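Local coordinates for SCO1/SenC family lipoprotein (Bacillus anthracis, PDB 4HDE) that probably binds copper and helps assemble the CuA centre of cytochrome c oxidase, as thioredoxin-fold relatives of the SCO1/SenC family do, at residues A[39-44]-A[128-133]; A[56-61]-A[156-161]; A[10-15]-A[116-121]. All coordinates share one frame; numbering follows the deposited sequence.

Interaction 1 (A[39-44]-A[128-133])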
loop_
_atom_site.group_PDB
_atom_site.type_symbol
_atom_site.label_atom_id
_atom_site.label_comp_id
_atom_site.label_asym_id
_atom_site.label_seq_id
_atom_site.Cartn_x
_atom_site.Cartn_y
_atom_site.Cartn_z
ATOM N N PHE A 39 -4.535 0.339 0.690
ATOM C CA PHE A 39 -5.244 0.656 1.933
ATOM C C PHE A 39 -6.061 -0.561 2.339
ATOM O O PHE A 39 -6.732 -1.161 1.504
ATOM C CB PHE A 39 -6.152 1.870 1.728
ATOM C CG PHE A 39 -5.398 3.152 1.538
ATOM C CD1 PHE A 39 -5.169 3.995 2.612
ATOM C CD2 PHE A 39 -4.902 3.515 0.292
ATOM C CE1 PHE A 39 -4.462 5.183 2.454
ATOM C CE2 PHE A 39 -4.193 4.704 0.130
ATOM C CZ PHE A 39 -3.972 5.534 1.216
HETATM N N MSE A 40 -6.014 -0.919 3.613
HETATM C CA MSE A 40 -6.690 -2.121 4.092
HETATM C C MSE A 40 -6.899 -2.059 5.596
HETATM O O MSE A 40 -6.516 -1.095 6.245
HETATM C CB MSE A 40 -5.865 -3.355 3.741
HETATM C CG MSE A 40 -4.397 -3.233 4.124
HETATM SE SE MSE A 40 -3.657 -4.900 4.786
HETATM C CE MSE A 40 -4.358 -4.837 6.599
ATOM N N PHE A 41 -7.553 -3.075 6.146
ATOM C CA PHE A 41 -7.682 -3.185 7.597
ATOM C C PHE A 41 -7.814 -4.642 7.988
ATOM O O PHE A 41 -8.327 -5.448 7.216
ATOM C CB PHE A 41 -8.806 -2.298 8.175
ATOM C CG PHE A 41 -10.204 -2.691 7.769
ATOM C CD1 PHE A 41 -11.099 -3.206 8.702
ATOM C CD2 PHE A 41 -10.640 -2.488 6.470
ATOM C CE1 PHE A 41 -12.394 -3.546 8.325
ATOM C CE2 PHE A 41 -11.932 -2.819 6.092
ATOM C CZ PHE A 41 -12.797 -3.356 7.008
ATOM N N THR A 42 -7.331 -4.993 9.175
ATOM C CA THR A 42 -7.209 -6.407 9.528
ATOM C C THR A 42 -8.529 -7.084 9.863
ATOM O O THR A 42 -8.627 -8.305 9.776
ATOM C CB THR A 42 -6.190 -6.667 10.668
ATOM O OG1 THR A 42 -6.730 -6.244 11.923
ATOM C CG2 THR A 42 -4.877 -5.945 10.397
ATOM N N ASN A 43 -9.546 -6.315 10.231
ATOM C CA ASN A 43 -10.843 -6.912 10.539
ATOM C C ASN A 43 -11.797 -6.953 9.349
ATOM O O ASN A 43 -12.995 -7.162 9.514
ATOM C CB ASN A 43 -11.495 -6.215 11.733
ATOM C CG ASN A 43 -10.869 -6.625 13.051
ATOM O OD1 ASN A 43 -11.119 -7.723 13.554
ATOM N ND2 ASN A 43 -10.042 -5.751 13.614
ATOM N N CYS A 44 -11.258 -6.766 8.152
ATOM C CA CYS A 44 -12.070 -6.778 6.938
ATOM C C CYS A 44 -12.649 -8.163 6.657
ATOM O O CYS A 44 -11.924 -9.150 6.636
ATOM C CB CYS A 44 -11.265 -6.285 5.735
ATOM S SG CYS A 44 -12.203 -6.379 4.193
ATOM N N ASN A 128 -21.126 -0.569 11.466
ATOM C CA ASN A 128 -20.799 -1.993 11.520
ATOM C C ASN A 128 -19.298 -2.276 11.548
ATOM O O ASN A 128 -18.880 -3.429 11.628
ATOM C CB ASN A 128 -21.512 -2.780 10.411
ATOM C CG ASN A 128 -20.817 -2.676 9.065
ATOM O OD1 ASN A 128 -19.997 -1.787 8.829
ATOM N ND2 ASN A 128 -21.164 -3.590 8.160
ATOM N N GLY A 129 -18.489 -1.223 11.480
ATOM C CA GLY A 129 -17.050 -1.360 11.610
ATOM C C GLY A 129 -16.334 -1.768 10.337
ATOM O O GLY A 129 -15.107 -1.857 10.322
ATOM N N GLN A 130 -17.080 -2.020 9.266
ATOM C CA GLN A 130 -16.457 -2.434 8.014
ATOM C C GLN A 130 -16.105 -1.205 7.183
ATOM O O GLN A 130 -16.911 -0.710 6.387
ATOM C CB GLN A 130 -17.359 -3.406 7.249
ATOM C CG GLN A 130 -17.483 -4.774 7.921
ATOM C CD GLN A 130 -16.164 -5.535 7.948
ATOM O OE1 GLN A 130 -15.646 -5.946 6.913
ATOM N NE2 GLN A 130 -15.605 -5.703 9.137
ATOM N N VAL A 131 -14.886 -0.719 7.397
ATOM C CA VAL A 131 -14.414 0.538 6.840
ATOM C C VAL A 131 -14.496 0.576 5.326
ATOM O O VAL A 131 -14.058 -0.350 4.641
ATOM C CB VAL A 131 -12.962 0.811 7.278
ATOM C CG1 VAL A 131 -12.546 2.198 6.874
ATOM C CG2 VAL A 131 -12.805 0.643 8.784
ATOM N N ILE A 132 -15.070 1.657 4.816
ATOM C CA ILE A 132 -15.042 1.971 3.393
ATOM C C ILE A 132 -13.672 2.542 3.024
ATOM O O ILE A 132 -13.175 3.443 3.684
ATOM C CB ILE A 132 -16.124 3.021 3.078
ATOM C CG1 ILE A 132 -17.518 2.430 3.336
ATOM C CG2 ILE A 132 -15.961 3.538 1.645
ATOM C CD1 ILE A 132 -18.679 3.441 3.340
ATOM N N HIS A 133 -13.056 2.015 1.969
ATOM C CA HIS A 133 -11.753 2.498 1.528
ATOM C C HIS A 133 -11.533 2.053 0.089
ATOM O O HIS A 133 -12.263 1.194 -0.414
ATOM C CB HIS A 133 -10.639 1.935 2.414
ATOM C CG HIS A 133 -10.554 0.441 2.374
ATOM N ND1 HIS A 133 -9.732 -0.238 1.500
ATOM C CD2 HIS A 133 -11.217 -0.505 3.079
ATOM C CE1 HIS A 133 -9.887 -1.538 1.673
ATOM N NE2 HIS A 133 -10.783 -1.728 2.625
#
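F41 meets V131, H133 and Q130 with different parts of one ring. V131 CB stands over a face, 4.1 Å from the F41 ring centroid and 15° off the normal, a CH-pi contact, while C44 CB, from the same type I turn (41-44) as F41, lies against the opposite face. F41 CG sits between backbone N and carbonyl carbon (chi1 67°), and the far end of the ring reaches the 128-133 backbone, with CZ 3.4 Å from V131 N. H133 comes to the edge: its NE2 lies near the phenyl plane, 3.8 Å from F41 CE2, and the two rings meet rim to rim at 87°. The imidazole also has M40 CA over one face, 4.1 Å from H133 CE1. Q130, bent at chi2, crosses F41 at about a right angle. Its NE2 gives N43 O a nearly straight hydrogen bond of 3.0 Å, arriving above the carbonyl plane, and its OE1 accepts from Q45 N, so one amide grips the backbone on both sides of C44. C44, C48 and H133 match the CxxxC cysteines and histidine that bind copper in SCO relatives; the Q130 bonds flank the first of them. The contact lies where strand 35-40, paired with strand 70-75 through M40 and F74, runs out into the turn; C48 of helix 48-64 touches both F41 and H133.

Interaction 2 (A[56-61]-A[156-161])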
loop_
_atom_site.group_PDB
_atom_site.type_symbol
_atom_site.label_atom_id
_atom_site.label_comp_id
_atom_site.label_asym_id
_atom_site.label_seq_id
_atom_site.Cartn_x
_atom_site.Cartn_y
_atom_site.Cartn_z
ATOM N N ALA A 56 0.902 -9.939 -2.458
ATOM C CA ALA A 56 1.946 -10.948 -2.269
ATOM C C ALA A 56 2.374 -11.603 -3.591
ATOM O O ALA A 56 3.554 -11.909 -3.791
ATOM C CB ALA A 56 1.492 -11.995 -1.275
ATOM N N LYS A 57 1.427 -11.822 -4.496
ATOM C CA LYS A 57 1.759 -12.375 -5.806
ATOM C C LYS A 57 2.634 -11.376 -6.560
ATOM O O LYS A 57 3.642 -11.757 -7.163
ATOM C CB LYS A 57 0.494 -12.694 -6.597
ATOM C CG LYS A 57 0.784 -13.291 -7.970
ATOM C CD LYS A 57 -0.453 -13.933 -8.589
ATOM C CE LYS A 57 -0.198 -14.334 -10.037
ATOM N NZ LYS A 57 0.938 -15.287 -10.196
ATOM N N LEU A 58 2.277 -10.098 -6.493
ATOM C CA LEU A 58 3.070 -9.046 -7.113
ATOM C C LEU A 58 4.469 -8.985 -6.511
ATOM O O LEU A 58 5.448 -8.813 -7.234
ATOM C CB LEU A 58 2.360 -7.697 -6.966
ATOM C CG LEU A 58 3.050 -6.482 -7.582
ATOM C CD1 LEU A 58 3.309 -6.695 -9.063
ATOM C CD2 LEU A 58 2.179 -5.264 -7.363
ATOM N N GLN A 59 4.568 -9.118 -5.192
ATOM C CA GLN A 59 5.852 -9.120 -4.503
ATOM C C GLN A 59 6.747 -10.246 -5.024
ATOM O O GLN A 59 7.927 -10.042 -5.330
ATOM C CB GLN A 59 5.637 -9.263 -2.994
ATOM C CG GLN A 59 6.921 -9.323 -2.181
ATOM C CD GLN A 59 6.692 -9.673 -0.718
ATOM O OE1 GLN A 59 5.920 -10.580 -0.391
ATOM N NE2 GLN A 59 7.402 -8.986 0.173
ATOM N N LYS A 60 6.184 -11.446 -5.135
ATOM C CA LYS A 60 6.934 -12.602 -5.590
ATOM C C LYS A 60 7.377 -12.428 -7.049
ATOM O O LYS A 60 8.513 -12.742 -7.422
ATOM C CB LYS A 60 6.078 -13.859 -5.427
ATOM C CG LYS A 60 6.824 -15.159 -5.573
ATOM C CD LYS A 60 5.878 -16.346 -5.423
ATOM C CE LYS A 60 6.524 -17.482 -4.649
ATOM N NZ LYS A 60 6.759 -17.105 -3.227
HETATM N N MSE A 61 6.477 -11.924 -7.880
HETATM C CA MSE A 61 6.785 -11.734 -9.295
HETATM C C MSE A 61 7.862 -10.675 -9.489
HETATM O O MSE A 61 8.747 -10.822 -10.338
HETATM C CB MSE A 61 5.515 -11.375 -10.068
HETATM C CG MSE A 61 4.525 -12.531 -10.173
HETATM SE SE MSE A 61 2.851 -12.058 -11.047
HETATM C CE MSE A 61 3.480 -11.915 -12.895
ATOM N N THR A 156 -6.341 -7.946 -11.229
ATOM C CA THR A 156 -5.104 -7.200 -11.032
ATOM C C THR A 156 -4.159 -7.447 -12.220
ATOM O O THR A 156 -3.851 -8.596 -12.543
ATOM C CB THR A 156 -4.433 -7.607 -9.717
ATOM O OG1 THR A 156 -5.314 -7.307 -8.625
ATOM C CG2 THR A 156 -3.124 -6.864 -9.528
ATOM N N PRO A 157 -3.716 -6.374 -12.894
ATOM C CA PRO A 157 -2.949 -6.555 -14.131
ATOM C C PRO A 157 -1.455 -6.701 -13.842
ATOM O O PRO A 157 -0.671 -5.767 -14.077
ATOM C CB PRO A 157 -3.227 -5.260 -14.891
ATOM C CG PRO A 157 -3.389 -4.240 -13.814
ATOM C CD PRO A 157 -4.079 -4.964 -12.673
ATOM N N TYR A 158 -1.062 -7.879 -13.375
ATOM C CA TYR A 158 0.303 -8.078 -12.889
ATOM C C TYR A 158 1.348 -7.720 -13.934
ATOM O O TYR A 158 2.353 -7.088 -13.616
ATOM C CB TYR A 158 0.521 -9.512 -12.424
ATOM C CG TYR A 158 -0.371 -9.891 -11.265
ATOM C CD1 TYR A 158 -0.086 -9.458 -9.972
ATOM C CD2 TYR A 158 -1.495 -10.685 -11.458
ATOM C CE1 TYR A 158 -0.891 -9.801 -8.914
ATOM C CE2 TYR A 158 -2.317 -11.023 -10.396
ATOM C CZ TYR A 158 -1.999 -10.579 -9.127
ATOM O OH TYR A 158 -2.801 -10.913 -8.064
ATOM N N GLU A 159 1.112 -8.125 -15.175
ATOM C CA GLU A 159 2.065 -7.864 -16.246
ATOM C C GLU A 159 2.220 -6.370 -16.537
ATOM O O GLU A 159 3.333 -5.902 -16.774
ATOM C CB GLU A 159 1.675 -8.639 -17.507
ATOM C CG GLU A 159 1.750 -10.147 -17.349
ATOM C CD GLU A 159 0.536 -10.752 -16.645
ATOM O OE1 GLU A 159 -0.480 -10.045 -16.459
ATOM O OE2 GLU A 159 0.603 -11.945 -16.284
ATOM N N ASP A 160 1.114 -5.626 -16.523
ATOM C CA ASP A 160 1.147 -4.165 -16.670
ATOM C C ASP A 160 1.988 -3.522 -15.573
ATOM O O ASP A 160 2.806 -2.636 -15.830
ATOM C CB ASP A 160 -0.271 -3.576 -16.582
ATOM C CG ASP A 160 -1.063 -3.691 -17.879
ATOM O OD1 ASP A 160 -0.594 -4.338 -18.832
ATOM O OD2 ASP A 160 -2.184 -3.131 -17.933
ATOM N N ILE A 161 1.752 -3.941 -14.335
ATOM C CA ILE A 161 2.485 -3.384 -13.203
ATOM C C ILE A 161 3.978 -3.666 -13.314
ATOM O O ILE A 161 4.795 -2.760 -13.137
ATOM C CB ILE A 161 1.939 -3.905 -11.862
ATOM C CG1 ILE A 161 0.441 -3.582 -11.748
ATOM C CG2 ILE A 161 2.723 -3.276 -10.708
ATOM C CD1 ILE A 161 -0.243 -4.189 -10.538
#
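K57 lays its aliphatic chain across the Y158 ring. K57 CG is anti to the backbone N (chi1 -179°), and the chain stays extended through CE. CD is the atom nearest the ring, 3.7 Å from Y158 CZ, and makes a CH-pi contact over the face. K57 NZ, beyond the bend at chi4, lies 5.5 Å from the Y158 ring centroid, too long for more than a weak cation-pi attraction. T156 CG2 sits against the opposite face, which leaves the ring held between the two residues. The Met-aromatic contact is oblique: the selenium of selenomethionine M61 is 4.5 Å from the centroid of the Y158 ring, 38° off its normal, and only 3.7 Å from Y158 CB. M61 CE, turned by the bend at chi3, also rests 3.8 Å from Y158 CB. Purely apolar packing continues on the buried side, where both methyls of L58 meet I161; the closest pair is L58 CD1 with I161 CG2, 3.8 Å apart. No hydrogen bond joins the segments. L58 also packs on F71 of strand 70-75 and I161 on Y150 of strand 146-151. Two neighbouring helices, 48-64, which starts at the second cysteine of the CxxxC motif, and the C-terminal 158-169, thus lie side by side on one face of the central sheet, as in the thioredoxin fold.

Interaction 3 (A[10-15]-A[116-121])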
loop_
_atom_site.group_PDB
_atom_site.type_symbol
_atom_site.label_atom_id
_atom_site.label_comp_id
_atom_site.label_asym_id
_atom_site.label_seq_id
_atom_site.Cartn_x
_atom_site.Cartn_y
_atom_site.Cartn_z
ATOM N N TRP A 10 0.665 12.542 -9.190
ATOM C CA TRP A 10 0.055 13.066 -7.965
ATOM C C TRP A 10 1.091 13.362 -6.890
ATOM O O TRP A 10 1.963 12.533 -6.609
ATOM C CB TRP A 10 -0.926 12.071 -7.369
ATOM C CG TRP A 10 -2.154 11.765 -8.166
ATOM C CD1 TRP A 10 -2.621 12.409 -9.278
ATOM C CD2 TRP A 10 -3.076 10.712 -7.893
ATOM N NE1 TRP A 10 -3.790 11.817 -9.705
ATOM C CE2 TRP A 10 -4.084 10.768 -8.872
ATOM C CE3 TRP A 10 -3.146 9.722 -6.907
ATOM C CZ2 TRP A 10 -5.156 9.873 -8.891
ATOM C CZ3 TRP A 10 -4.208 8.839 -6.930
ATOM C CH2 TRP A 10 -5.194 8.915 -7.916
ATOM N N ASP A 11 1.002 14.549 -6.303
ATOM C CA ASP A 11 1.839 14.907 -5.165
ATOM C C ASP A 11 1.490 14.074 -3.932
ATOM O O ASP A 11 0.324 13.789 -3.675
ATOM C CB ASP A 11 1.657 16.388 -4.818
ATOM C CG ASP A 11 2.187 17.327 -5.890
ATOM O OD1 ASP A 11 3.163 16.978 -6.590
ATOM O OD2 ASP A 11 1.626 18.437 -6.014
ATOM N N LEU A 12 2.517 13.703 -3.173
ATOM C CA LEU A 12 2.339 13.006 -1.903
ATOM C C LEU A 12 2.976 13.794 -0.786
ATOM O O LEU A 12 4.133 14.202 -0.876
ATOM C CB LEU A 12 3.010 11.641 -1.934
ATOM C CG LEU A 12 2.371 10.563 -2.784
ATOM C CD1 LEU A 12 3.112 9.262 -2.542
ATOM C CD2 LEU A 12 0.897 10.424 -2.439
ATOM N N GLU A 13 2.220 14.008 0.279
ATOM C CA GLU A 13 2.770 14.687 1.442
ATOM C C GLU A 13 3.811 13.812 2.131
ATOM O O GLU A 13 3.813 12.588 1.991
ATOM C CB GLU A 13 1.665 15.032 2.426
ATOM C CG GLU A 13 1.189 13.846 3.230
ATOM C CD GLU A 13 -0.004 14.171 4.097
ATOM O OE1 GLU A 13 0.124 14.097 5.339
ATOM O OE2 GLU A 13 -1.069 14.494 3.538
ATOM N N THR A 14 4.697 14.458 2.876
ATOM C CA THR A 14 5.675 13.768 3.691
ATOM C C THR A 14 4.986 13.216 4.935
ATOM O O THR A 14 4.221 13.924 5.591
ATOM C CB THR A 14 6.803 14.724 4.089
ATOM O OG1 THR A 14 7.445 15.203 2.900
ATOM C CG2 THR A 14 7.832 14.030 4.962
ATOM N N PHE A 15 5.239 11.954 5.241
ATOM C CA PHE A 15 4.607 11.299 6.387
ATOM C C PHE A 15 5.579 10.377 7.119
ATOM O O PHE A 15 6.537 9.866 6.543
ATOM C CB PHE A 15 3.371 10.505 5.956
ATOM C CG PHE A 15 3.679 9.337 5.063
ATOM C CD1 PHE A 15 3.844 8.064 5.588
ATOM C CD2 PHE A 15 3.791 9.513 3.692
ATOM C CE1 PHE A 15 4.123 6.994 4.773
ATOM C CE2 PHE A 15 4.082 8.447 2.869
ATOM C CZ PHE A 15 4.241 7.180 3.412
ATOM N N LYS A 116 -7.749 10.944 1.309
ATOM C CA LYS A 116 -8.441 11.926 0.479
ATOM C C LYS A 116 -7.463 12.802 -0.301
ATOM O O LYS A 116 -7.615 13.000 -1.507
ATOM C CB LYS A 116 -9.347 12.812 1.347
ATOM C CG LYS A 116 -9.875 14.064 0.658
ATOM C CD LYS A 116 -10.789 14.886 1.576
ATOM C CE LYS A 116 -10.010 15.641 2.654
ATOM N NZ LYS A 116 -9.392 16.911 2.160
ATOM N N ASP A 117 -6.460 13.329 0.393
ATOM C CA ASP A 117 -5.615 14.370 -0.173
ATOM C C ASP A 117 -4.515 13.834 -1.071
ATOM O O ASP A 117 -4.073 14.523 -1.996
ATOM C CB ASP A 117 -5.011 15.228 0.942
ATOM C CG ASP A 117 -6.013 16.199 1.529
ATOM O OD1 ASP A 117 -7.132 16.290 0.985
ATOM O OD2 ASP A 117 -5.680 16.882 2.522
ATOM N N ASN A 118 -4.078 12.613 -0.808
ATOM C CA ASN A 118 -2.955 12.037 -1.544
ATOM C C ASN A 118 -3.347 10.977 -2.559
ATOM O O ASN A 118 -2.699 10.830 -3.594
ATOM C CB ASN A 118 -1.937 11.473 -0.569
ATOM C CG ASN A 118 -1.363 12.539 0.326
ATOM O OD1 ASN A 118 -0.508 13.315 -0.092
ATOM N ND2 ASN A 118 -1.861 12.612 1.556
ATOM N N PHE A 119 -4.406 10.235 -2.265
ATOM C CA PHE A 119 -4.802 9.129 -3.122
ATOM C C PHE A 119 -6.222 9.252 -3.668
ATOM O O PHE A 119 -6.720 8.313 -4.290
ATOM C CB PHE A 119 -4.604 7.800 -2.395
ATOM C CG PHE A 119 -3.162 7.484 -2.116
ATOM C CD1 PHE A 119 -2.400 6.784 -3.044
ATOM C CD2 PHE A 119 -2.558 7.901 -0.942
ATOM C CE1 PHE A 119 -1.074 6.504 -2.804
ATOM C CE2 PHE A 119 -1.233 7.631 -0.694
ATOM C CZ PHE A 119 -0.487 6.919 -1.625
ATOM N N GLN A 120 -6.852 10.407 -3.459
ATOM C CA GLN A 120 -8.191 10.673 -3.979
ATOM C C GLN A 120 -9.152 9.540 -3.665
ATOM O O GLN A 120 -9.976 9.158 -4.498
ATOM C CB GLN A 120 -8.135 10.918 -5.487
ATOM C CG GLN A 120 -7.086 11.935 -5.868
ATOM C CD GLN A 120 -7.224 12.415 -7.291
ATOM O OE1 GLN A 120 -8.184 12.078 -7.983
ATOM N NE2 GLN A 120 -6.263 13.217 -7.738
ATOM N N SER A 121 -9.058 9.025 -2.446
ATOM C CA SER A 121 -9.844 7.875 -2.028
ATOM C C SER A 121 -10.550 8.146 -0.697
ATOM O O SER A 121 -9.913 8.565 0.273
ATOM C CB SER A 121 -8.931 6.656 -1.901
ATOM O OG SER A 121 -9.667 5.478 -1.636
HETATM O O HOH W 1 -2.132 13.766 -4.554
#
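L12 and N118 bring the backbones closest, 5.4 Å between their CA atoms, where irregular segment 10-15 passes the end of helix 108-119 and Q120 leaves helical geometry with positive phi. The buried N118 amide reads both backbone and side chain of E13. Its OD1 accepts from E13 N at 2.8 Å, the donor tilted 35° from the carbonyl plane. Its ND2 donates to E13 OE2, also at 2.8 Å and nearly straight, meeting the carboxylate from above its plane; F114 O is a second acceptor for ND2. In this thioredoxin-like domain the bonds tie the N-terminal segment to the helix that leads toward the 128-133 loop. L12 CD2 touches both N118 CB, 3.6 Å away, and the F119 ring, off-centre at CE2 and CZ. Water 1 bridges the backbones, 2.6 Å from D11 O and 3.1 Å from N118 O. At the other end the Q120 amide stacks on the W10 indole with planes 18° apart; Q120 NE2 lies over the face, 3.5 Å from W10 NE1, two donors that do not bond. Q120 CG adds a CH-pi contact over the six-membered ring, and W10 rests on Y138 and V146 of the sheet.

In the fold
All three contacts are partly buried: F39, F41 and V131 lie inside in interaction 1, L58 and I161 in interaction 2, N118 and F119 in interaction 3, while N43, K57, E159, D11 and Q120 are exposed. Interactions 1 and 3 touch through F39 CZ and F119 CD2, 3.5 Å apart, linking strand 35-40 to helix 108-119. Interaction 2 stays about 10 Å from interaction 1, between nearest atoms, and lies across the chain's centre from interaction 3. Helix 48-64 connects interactions 1 and 2. Loops beside the probable copper site combine aromatic contacts with a glutamine amide bonded to the backbone, paired helices rely on apolar and aromatic packing, and the N-terminal segment adds polar bonds and a water.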